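PDB 3BWZ: cellulosomal scaffoldin adaptor protein B from Acetivibrio cellulolyticus, which is a cellulosome scaffoldin whose type II cohesin module, crystallised alone, probably docks dockerin-bearing partners during cellulosome assembly. Local coordinates for residues P137-D141 with G142-F146. Residues are numbered along the deposited sequence; the frame is centred on the assembly and turned at random.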
loop_
_atom_site.group_PDB
_atom_site.type_symbol
_atom_site.label_atom_id
_atom_site.label_comp_id
_atom_site.label_asym_id
_atom_site.label_seq_id
_atom_site.Cartn_x
_atom_site.Cartn_y
_atom_site.Cartn_z
ATOM N N PRO A 137 -11.913 -8.962 -8.468
ATOM C CA PRO A 137 -12.099 -8.959 -9.916
ATOM C C PRO A 137 -11.987 -7.597 -10.598
ATOM O O PRO A 137 -11.727 -7.564 -11.792
ATOM C CB PRO A 137 -13.498 -9.542 -10.110
ATOM C CG PRO A 137 -13.917 -10.086 -8.850
ATOM C CD PRO A 137 -13.025 -9.624 -7.769
ATOM N N ASN A 138 -12.209 -6.492 -9.874
ATOM C CA ASN A 138 -12.074 -5.141 -10.403
ATOM C C ASN A 138 -10.729 -4.518 -10.301
ATOM O O ASN A 138 -10.579 -3.370 -10.688
ATOM C CB ASN A 138 -13.034 -4.169 -9.656
ATOM C CG ASN A 138 -14.453 -4.472 -9.917
ATOM O OD1 ASN A 138 -14.864 -4.619 -11.110
ATOM N ND2 ASN A 138 -15.222 -4.579 -8.907
ATOM N N ALA A 139 -9.744 -5.236 -9.790
ATOM C CA ALA A 139 -8.448 -4.628 -9.620
ATOM C C ALA A 139 -7.809 -4.273 -10.952
ATOM O O ALA A 139 -7.904 -5.003 -11.925
ATOM C CB ALA A 139 -7.523 -5.562 -8.838
ATOM N N ILE A 140 -7.080 -3.168 -10.927
ATOM C CA ILE A 140 -6.142 -2.775 -11.979
ATOM C C ILE A 140 -4.759 -2.991 -11.380
ATOM O O ILE A 140 -4.325 -2.218 -10.504
ATOM C CB ILE A 140 -6.359 -1.325 -12.427
ATOM C CG1 ILE A 140 -7.765 -1.147 -13.032
ATOM C CG2 ILE A 140 -5.275 -0.890 -13.397
ATOM C CD1 ILE A 140 -8.136 0.298 -13.310
ATOM N N ASP A 141 -4.105 -4.072 -11.764
ATOM C CA ASP A 141 -2.811 -4.443 -11.204
ATOM C C ASP A 141 -2.843 -4.376 -9.714
ATOM O O ASP A 141 -1.969 -3.791 -9.062
ATOM C CB ASP A 141 -1.681 -3.603 -11.752
ATOM C CG ASP A 141 -1.434 -3.874 -13.229
ATOM O OD1 ASP A 141 -2.022 -4.824 -13.809
ATOM O OD2 ASP A 141 -0.680 -3.095 -13.828
ATOM N N GLY A 142 -3.849 -5.014 -9.150
ATOM C CA GLY A 142 -3.927 -5.132 -7.704
ATOM C C GLY A 142 -4.459 -3.937 -6.967
ATOM O O GLY A 142 -4.407 -3.923 -5.743
ATOM N N THR A 143 -5.014 -2.966 -7.693
ATOM C CA THR A 143 -5.497 -1.728 -7.092
ATOM C C THR A 143 -6.957 -1.456 -7.443
ATOM O O THR A 143 -7.361 -1.598 -8.585
ATOM C CB THR A 143 -4.614 -0.507 -7.487
ATOM O OG1 THR A 143 -4.863 -0.103 -8.835
ATOM C CG2 THR A 143 -3.127 -0.791 -7.284
ATOM N N VAL A 144 -7.707 -0.998 -6.440
ATOM C CA VAL A 144 -9.041 -0.474 -6.650
ATOM C C VAL A 144 -9.062 0.869 -5.932
ATOM O O VAL A 144 -8.830 0.912 -4.713
ATOM C CB VAL A 144 -10.151 -1.384 -6.105
ATOM C CG1 VAL A 144 -11.500 -0.760 -6.376
ATOM C CG2 VAL A 144 -10.078 -2.728 -6.738
ATOM N N LEU A 145 -9.312 1.947 -6.673
ATOM C CA LEU A 145 -9.420 3.278 -6.091
ATOM C C LEU A 145 -10.856 3.745 -6.184
ATOM O O LEU A 145 -11.519 3.474 -7.187
ATOM C CB LEU A 145 -8.491 4.250 -6.827
ATOM C CG LEU A 145 -7.038 3.814 -7.029
ATOM C CD1 LEU A 145 -6.262 4.936 -7.732
ATOM C CD2 LEU A 145 -6.372 3.360 -5.735
ATOM N N PHE A 146 -11.324 4.425 -5.151
ATOM C CA PHE A 146 -12.690 4.935 -5.085
ATOM C C PHE A 146 -12.703 6.450 -5.093
ATOM O O PHE A 146 -11.806 7.073 -4.534
ATOM C CB PHE A 146 -13.395 4.459 -3.810
ATOM C CG PHE A 146 -13.485 2.987 -3.709
ATOM C CD1 PHE A 146 -12.672 2.280 -2.851
ATOM C CD2 PHE A 146 -14.401 2.288 -4.467
ATOM C CE1 PHE A 146 -12.761 0.900 -2.772
ATOM C CE2 PHE A 146 -14.498 0.900 -4.377
ATOM C CZ PHE A 146 -13.672 0.227 -3.546
#
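The flat group at the centre of this contact is the carbonyl of Ile140, which receives Thr143 OG1 within its plane and Thr143 N from above it. It opens a type I' beta turn, Ile140 to Thr143, at the start of strand 143-147 in the cohesin beta-sandwich. The hydroxyl donates to Ile140 O over 2.7 Å. Thr143 N binds the same oxygen at 3.0 Å, but stands 65° out of the carbonyl plane and makes a bent bond. Two donors of one residue thus grip Ile140 O from different directions. The Thr143 chi1 of 75° folds OG1 back beside its own N-H, so that both donors converge on that acceptor. The same hydroxyl is also hydrogen-bonded to Tyr157 OH, tying the turn to the segment before strand 158-165.

In return, Ile140 N donates to Thr143 O at 2.8 Å, nearly straight at 174°, and completes a single antiparallel hydrogen-bonded pair. Both inner residues of the turn, Asp141 and Gly142, have positive phi, and Gly142 has no side chain to crowd the preceding carbonyl O of Asp141. The N-H of Gly142 reaches Asp132 OD1, and its backbone also bonds to that of Asn40 in strand 34-42, alongside which strand 143-147 runs antiparallel.

Ahead of the turn, the methyl of Ala139 lies 3.7 Å from Gly142 N. Val144 reaches back with one branch: its CG2 meets Ala139 CA at 3.8 Å, while Arg152 and Val136 also touch this valine. Thr143 O, besides accepting from Ile140 N, receives a CH...O contact from Ala139 CA at 3.4 Å.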